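Long-range contacts in aspartate--tRNA(Asp/Asn) ligase (Sulfolobus tokodaii, PDB 1WYD), which charges both tRNA(Asp) and tRNA(Asn) with L-aspartate, which it first activates with ATP to aspartyl-adenylate: residues B[133-141]-B[401-411]; B[182-190]-B[203-211]. All coordinates share one frame; numbering follows the deposited sequence.

Contact 1 of 2, residues B[133-141]-B[401-411]; sequences VIKIQSLAL and LARLMVMLTGI
Met405 lays its thioether along the flank of helix 133-141, with Met405 SD 3.6 Å from Gln137 CA. Its CE lies 3.5 Å from Val133 O. Met405 turns CG to the backbone N side (chi1 -73°) and bends again at chi2 and chi3, which brings CE back against Val133 CG1 at 3.7 Å, with Ile136 CG2 close by. On one side of the methionine, Gln137 reaches out extended and crosses Leu401 at about a right angle; Leu401 CD2 sits 3.6 Å from Gln137 CD, an apolar methyl against the amide carbon. Leu401 CD2 also meets Leu141 CD2 at 3.9 Å. Further round, Leu408 CD1 rests on Ala140 CB, while Ile136 CD1 touches the methyl of Thr409. Val133 CG2 and Ile411 CD1 point tip to tip at 3.3 Å, tighter than usual van der Waals contact. No hydrogen bond joins the two segments. The polar atom of Thr409 turns back on its own chain instead: OG1 bonds Met405 O, standing above that carbonyl plane, and accepts from Ile411 N in an ST turn that leads the chain through Gly410, with its positive phi, to Ile411. The axes of segments 133-141 and 401-409 come within 10.6 Å of each other, at 111° between their N-to-C directions. Outside them, Ile249 and Val250 of helix 235-256 pack on Leu408, Ile224 and Met226 of strand 222-231 press on Leu401, and Ile154 of the second subunit packs on helix 133-141 at Ile134 and Ser138. The pairing is that of the class II synthetase core: the long motif 1 helix at the dimer interface packs on the motif 3 helix, whose Arg403 belongs to the predicted ATP site.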
# COMPACT_ATOMS: atom_id res chain seq x y z
N VAL B 133 -15.68 0.97 10.35
CA VAL B 133 -14.25 0.92 10.60
C VAL B 133 -13.51 0.70 9.29
O VAL B 133 -12.53 1.36 9.01
CB VAL B 133 -13.90 -0.18 11.65
CG1 VAL B 133 -12.41 -0.21 11.95
CG2 VAL B 133 -14.68 0.08 12.91
N ILE B 134 -14.03 -0.21 8.48
CA ILE B 134 -13.36 -0.60 7.25
C ILE B 134 -13.34 0.61 6.32
O ILE B 134 -12.34 0.92 5.67
CB ILE B 134 -14.14 -1.79 6.63
CG1 ILE B 134 -13.97 -3.03 7.53
CG2 ILE B 134 -13.73 -2.00 5.19
CD1 ILE B 134 -14.72 -4.30 7.04
N LYS B 135 -14.46 1.31 6.28
CA LYS B 135 -14.58 2.54 5.49
C LYS B 135 -13.66 3.67 5.92
O LYS B 135 -13.04 4.32 5.08
CB LYS B 135 -16.04 2.98 5.41
CG LYS B 135 -16.82 2.13 4.43
CD LYS B 135 -18.29 2.55 4.26
CE LYS B 135 -19.16 2.02 5.35
NZ LYS B 135 -20.63 2.19 5.01
N ILE B 136 -13.51 3.87 7.23
CA ILE B 136 -12.72 4.99 7.76
C ILE B 136 -11.24 4.78 7.50
O ILE B 136 -10.51 5.75 7.22
CB ILE B 136 -12.99 5.18 9.28
CG1 ILE B 136 -14.32 5.91 9.48
CG2 ILE B 136 -11.86 5.93 10.01
CD1 ILE B 136 -14.76 5.96 10.95
N GLN B 137 -10.78 3.53 7.66
CA GLN B 137 -9.42 3.18 7.38
C GLN B 137 -9.05 3.57 5.95
O GLN B 137 -7.97 4.08 5.72
CB GLN B 137 -9.19 1.66 7.58
CG GLN B 137 -7.72 1.29 7.62
CD GLN B 137 -7.41 -0.19 7.95
OE1 GLN B 137 -7.45 -1.05 7.08
NE2 GLN B 137 -7.06 -0.45 9.19
N SER B 138 -9.96 3.35 5.00
CA SER B 138 -9.65 3.55 3.60
C SER B 138 -9.52 5.04 3.29
O SER B 138 -8.64 5.47 2.51
CB SER B 138 -10.76 2.94 2.72
OG SER B 138 -10.51 3.22 1.33
N LEU B 139 -10.38 5.81 3.95
CA LEU B 139 -10.40 7.25 3.85
C LEU B 139 -9.18 7.77 4.57
O LEU B 139 -8.65 8.82 4.22
CB LEU B 139 -11.65 7.76 4.57
CG LEU B 139 -12.85 8.45 3.92
CD1 LEU B 139 -13.09 8.12 2.42
CD2 LEU B 139 -14.13 8.25 4.81
N ALA B 140 -8.73 7.05 5.60
CA ALA B 140 -7.59 7.56 6.33
C ALA B 140 -6.31 7.44 5.48
O ALA B 140 -5.39 8.23 5.60
CB ALA B 140 -7.44 6.86 7.63
N LEU B 141 -6.28 6.43 4.64
CA LEU B 141 -5.08 6.19 3.84
C LEU B 141 -5.01 7.18 2.67
O LEU B 141 -3.92 7.68 2.29
CB LEU B 141 -5.04 4.73 3.36
CG LEU B 141 -4.83 3.67 4.48
CD1 LEU B 141 -5.35 2.30 4.05
CD2 LEU B 141 -3.38 3.55 4.92
N LEU B 401 -1.00 2.09 11.46
CA LEU B 401 -2.33 2.27 11.00
C LEU B 401 -3.39 1.92 12.06
O LEU B 401 -4.23 2.76 12.42
CB LEU B 401 -2.56 1.56 9.67
CG LEU B 401 -3.95 1.62 9.01
CD1 LEU B 401 -4.46 3.12 8.82
CD2 LEU B 401 -3.96 0.88 7.68
N ALA B 402 -3.34 0.73 12.61
CA ALA B 402 -4.43 0.37 13.48
C ALA B 402 -4.44 1.15 14.80
O ALA B 402 -5.51 1.36 15.38
CB ALA B 402 -4.45 -1.11 13.71
N ARG B 403 -3.26 1.58 15.27
CA ARG B 403 -3.21 2.44 16.41
C ARG B 403 -3.85 3.79 16.05
O ARG B 403 -4.64 4.31 16.83
CB ARG B 403 -1.77 2.65 16.87
CG ARG B 403 -1.40 1.83 18.03
CD ARG B 403 -0.02 1.33 17.89
NE ARG B 403 0.32 0.32 18.89
CZ ARG B 403 0.96 0.62 20.01
NH1 ARG B 403 1.28 1.89 20.28
NH2 ARG B 403 1.26 -0.33 20.87
N LEU B 404 -3.55 4.32 14.86
CA LEU B 404 -4.15 5.58 14.38
C LEU B 404 -5.64 5.38 14.30
O LEU B 404 -6.41 6.29 14.52
CB LEU B 404 -3.62 5.98 13.00
CG LEU B 404 -4.42 6.98 12.14
CD1 LEU B 404 -4.43 8.46 12.76
CD2 LEU B 404 -3.91 6.97 10.69
N MET B 405 -6.07 4.15 14.03
CA MET B 405 -7.50 3.93 13.95
C MET B 405 -8.27 4.14 15.28
O MET B 405 -9.44 4.55 15.25
CB MET B 405 -7.80 2.60 13.31
CG MET B 405 -7.53 2.62 11.81
SD MET B 405 -8.80 3.54 10.88
CE MET B 405 -10.30 2.76 11.30
N VAL B 406 -7.61 3.89 16.42
CA VAL B 406 -8.17 4.15 17.75
C VAL B 406 -8.54 5.63 17.89
O VAL B 406 -9.62 5.97 18.39
CB VAL B 406 -7.19 3.81 18.86
CG1 VAL B 406 -7.73 4.24 20.22
CG2 VAL B 406 -6.86 2.31 18.85
N MET B 407 -7.63 6.49 17.45
CA MET B 407 -7.87 7.93 17.46
C MET B 407 -9.01 8.31 16.48
O MET B 407 -9.69 9.33 16.65
CB MET B 407 -6.53 8.65 17.15
CG MET B 407 -6.64 10.14 16.92
SD MET B 407 -5.11 10.83 16.25
CE MET B 407 -5.31 12.45 16.98
N LEU B 408 -9.23 7.51 15.46
CA LEU B 408 -10.27 7.84 14.49
C LEU B 408 -11.62 7.15 14.66
O LEU B 408 -12.55 7.44 13.90
CB LEU B 408 -9.78 7.64 13.05
CG LEU B 408 -8.49 8.33 12.62
CD1 LEU B 408 -8.16 7.78 11.27
CD2 LEU B 408 -8.72 9.87 12.54
N THR B 409 -11.75 6.26 15.65
CA THR B 409 -13.00 5.51 15.78
C THR B 409 -13.48 5.39 17.22
O THR B 409 -14.66 5.19 17.47
CB THR B 409 -12.81 4.09 15.23
OG1 THR B 409 -11.70 3.49 15.91
CG2 THR B 409 -12.40 4.14 13.78
N GLY B 410 -12.55 5.47 18.16
CA GLY B 410 -12.87 5.19 19.54
C GLY B 410 -12.69 3.74 19.95
O GLY B 410 -12.67 3.44 21.18
N ILE B 411 -12.54 2.83 18.98
CA ILE B 411 -12.36 1.41 19.35
C ILE B 411 -11.08 1.19 20.11
O ILE B 411 -9.99 1.55 19.65
CB ILE B 411 -12.47 0.45 18.13
CG1 ILE B 411 -13.89 0.43 17.60
CG2 ILE B 411 -12.07 -0.99 18.52
CD1 ILE B 411 -13.93 0.32 16.13

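Contact 2 of 2, residues B[182-190]-B[203-211]; sequences AFLAQSPQL and FEVAPAWRA
Gln186 runs alongside Arg210 and presents its amide oxygen OE1 to the edge of the guanidinium. From the backbone outward, Gln186 CA makes a C-H contact with Trp209 O, and Gln186 CB lies 3.5 Å from Trp209 O. A chi1 of 75° tucks CG over its own backbone, flanked by N and C, and the extended chain beyond it carries Gln186 CD to 3.6 Å from Arg210 NE. At the tip, Gln186 OE1 is gripped side-on by Arg210 NE, at a modelled 2.5 Å whose exact length is doubtful, and by Arg210 NH2 at 3.0 Å. NE comes from above the amide plane, NH2 in that plane on a lone pair. OE1 lies in the guanidinium plane although amide and guanidinium are turned 55° apart. Arg210 NH1 pairs with Glu212. Arg210 follows the first strand of class II motif 2, 201-209, antiparallel to 222-231, and is predicted to bind both L-aspartate and ATP; the side chain of Gln186 also comes near Glu167, also predicted to bind L-aspartate. Next to this grip Trp209 N donates to Ala185 O at 3.1 Å, and a water bridges Leu184 O and, weakly, Trp209 O. Leu184 CD1 sits over the face of the Trp209 indole, 3.4 Å from the centroid of the five-membered ring, a CH-pi contact, while Pro207 CB covers the opposite face and Trp209 NE1 bonds Glu222. Farther along, Ala208 CB meets Gln186 O at 3.3 Å.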
# COMPACT_ATOMS: atom_id res chain seq x y z
N ALA B 182 16.15 -16.55 6.52
CA ALA B 182 15.94 -15.07 6.48
C ALA B 182 14.82 -14.69 7.41
O ALA B 182 14.29 -15.53 8.14
CB ALA B 182 15.69 -14.59 5.08
N PHE B 183 14.45 -13.42 7.41
CA PHE B 183 13.44 -12.92 8.31
C PHE B 183 12.46 -11.86 7.69
O PHE B 183 12.74 -11.20 6.66
CB PHE B 183 14.11 -12.33 9.57
CG PHE B 183 15.25 -13.18 10.14
CD1 PHE B 183 16.59 -12.91 9.82
CD2 PHE B 183 14.98 -14.23 11.04
CE1 PHE B 183 17.63 -13.72 10.35
CE2 PHE B 183 16.01 -15.03 11.57
CZ PHE B 183 17.33 -14.77 11.23
N LEU B 184 11.33 -11.70 8.36
CA LEU B 184 10.34 -10.75 8.02
C LEU B 184 10.72 -9.37 8.65
O LEU B 184 10.95 -9.24 9.89
CB LEU B 184 8.97 -11.25 8.54
CG LEU B 184 8.12 -12.18 7.71
CD1 LEU B 184 6.67 -12.22 8.20
CD2 LEU B 184 8.14 -11.81 6.24
N ALA B 185 10.81 -8.36 7.81
CA ALA B 185 11.15 -7.01 8.26
C ALA B 185 10.20 -6.49 9.33
O ALA B 185 9.03 -6.78 9.30
CB ALA B 185 11.16 -6.06 7.07
N GLN B 186 10.70 -5.69 10.27
CA GLN B 186 9.79 -5.03 11.23
C GLN B 186 9.44 -3.60 10.83
O GLN B 186 8.62 -2.95 11.46
CB GLN B 186 10.34 -5.05 12.66
CG GLN B 186 11.47 -4.05 12.87
CD GLN B 186 11.88 -3.94 14.30
OE1 GLN B 186 11.04 -3.96 15.20
NE2 GLN B 186 13.18 -3.85 14.53
N SER B 187 10.09 -3.08 9.80
CA SER B 187 9.86 -1.70 9.43
C SER B 187 10.68 -1.50 8.18
O SER B 187 11.60 -2.28 7.96
CB SER B 187 10.31 -0.79 10.56
OG SER B 187 11.52 -0.12 10.26
N PRO B 188 10.36 -0.53 7.33
CA PRO B 188 11.18 -0.32 6.15
C PRO B 188 12.47 0.47 6.44
O PRO B 188 13.24 0.71 5.49
CB PRO B 188 10.25 0.46 5.22
CG PRO B 188 9.31 1.12 6.10
CD PRO B 188 9.24 0.42 7.40
N GLN B 189 12.69 0.82 7.73
CA GLN B 189 13.76 1.72 8.21
C GLN B 189 14.96 1.98 7.30
O GLN B 189 15.12 3.10 6.80
CB GLN B 189 14.26 1.32 9.61
CG GLN B 189 15.09 2.40 10.30
CD GLN B 189 14.32 3.73 10.40
OE1 GLN B 189 13.21 3.75 10.92
NE2 GLN B 189 14.91 4.83 9.89
N LEU B 190 15.82 0.99 7.12
CA LEU B 190 17.02 1.17 6.33
C LEU B 190 16.70 1.53 4.89
O LEU B 190 17.33 2.43 4.32
CB LEU B 190 17.90 -0.11 6.35
CG LEU B 190 19.01 -0.20 5.28
CD1 LEU B 190 20.14 0.82 5.54
CD2 LEU B 190 19.61 -1.62 5.18
N PHE B 203 7.29 7.84 0.84
CA PHE B 203 6.53 7.13 1.87
C PHE B 203 6.26 5.67 1.47
O PHE B 203 6.32 5.31 0.30
CB PHE B 203 5.22 7.79 2.18
CG PHE B 203 4.24 7.84 1.04
CD1 PHE B 203 4.29 8.87 0.07
CD2 PHE B 203 3.19 6.93 0.98
CE1 PHE B 203 3.36 8.90 -0.98
CE2 PHE B 203 2.26 7.01 -0.03
CZ PHE B 203 2.34 8.02 -1.00
N GLU B 204 5.87 4.87 2.47
CA GLU B 204 5.35 3.55 2.20
C GLU B 204 4.28 3.19 3.23
O GLU B 204 4.43 3.45 4.42
CB GLU B 204 6.54 2.58 2.15
CG GLU B 204 6.27 1.14 2.53
CD GLU B 204 7.34 0.16 2.05
OE1 GLU B 204 8.54 0.44 2.20
OE2 GLU B 204 6.98 -0.89 1.54
N VAL B 205 3.19 2.62 2.77
CA VAL B 205 2.20 2.05 3.67
C VAL B 205 2.25 0.55 3.32
O VAL B 205 2.04 0.18 2.16
CB VAL B 205 0.77 2.58 3.36
CG1 VAL B 205 -0.20 2.16 4.41
CG2 VAL B 205 0.74 4.11 3.28
N ALA B 206 2.52 -0.30 4.30
CA ALA B 206 2.77 -1.73 3.98
C ALA B 206 2.88 -2.57 5.23
O ALA B 206 3.16 -2.03 6.32
CB ALA B 206 4.01 -1.86 3.17
N PRO B 207 2.73 -3.89 5.09
CA PRO B 207 2.85 -4.78 6.24
C PRO B 207 4.26 -4.75 6.83
O PRO B 207 5.24 -4.53 6.13
CB PRO B 207 2.49 -6.14 5.65
CG PRO B 207 1.81 -5.78 4.29
CD PRO B 207 2.53 -4.64 3.83
N ALA B 208 4.32 -4.91 8.16
CA ALA B 208 5.52 -5.29 8.89
C ALA B 208 5.21 -6.38 9.99
O ALA B 208 4.05 -6.77 10.24
CB ALA B 208 6.15 -4.09 9.52
N TRP B 209 6.25 -6.88 10.65
CA TRP B 209 6.01 -7.99 11.57
C TRP B 209 6.96 -8.04 12.75
O TRP B 209 8.14 -7.73 12.64
CB TRP B 209 6.10 -9.30 10.82
CG TRP B 209 5.15 -9.48 9.65
CD1 TRP B 209 3.91 -10.05 9.68
CD2 TRP B 209 5.44 -9.23 8.29
NE1 TRP B 209 3.39 -10.15 8.41
CE2 TRP B 209 4.32 -9.64 7.54
CE3 TRP B 209 6.53 -8.69 7.61
CZ2 TRP B 209 4.24 -9.50 6.14
CZ3 TRP B 209 6.47 -8.57 6.22
CH2 TRP B 209 5.34 -8.99 5.50
N ARG B 210 6.42 -8.45 13.89
CA ARG B 210 7.25 -8.59 15.09
C ARG B 210 6.94 -9.89 15.79
O ARG B 210 5.77 -10.26 15.92
CB ARG B 210 7.03 -7.41 16.04
CG ARG B 210 8.13 -6.41 15.95
CD ARG B 210 9.39 -6.74 16.80
NE ARG B 210 10.19 -5.54 16.99
CZ ARG B 210 10.63 -5.06 18.16
NH1 ARG B 210 10.39 -5.70 19.31
NH2 ARG B 210 11.35 -3.94 18.17
N ALA B 211 7.98 -10.58 16.25
CA ALA B 211 7.75 -11.93 16.82
C ALA B 211 7.65 -12.09 18.36
O ALA B 211 7.77 -13.20 18.85
CB ALA B 211 8.77 -12.90 16.27
O HOH W 1 9.47 -10.17 11.64

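How the contacts relate
Both contacts are buried within the class II catalytic domain and reach the second subunit. Contact 1 lies nearer the centre of the chain and joins two helices mostly through apolar side chains, with no hydrogen bond between them; contact 2, nested in the chain between the segments of contact 1, joins a strand to a strand-turn-helix segment through hydrogen bonds, a water and a CH-pi contact, in keeping with its place at the predicted substrate site. They share no residues, yet helix 133-141 lies against strand 203-209: Leu141 CD2 packs on Val205 CG1 at 3.5 Å. Strand 222-231 borders both. Arg403 and Arg210, one from each contact, belong to the predicted ATP site.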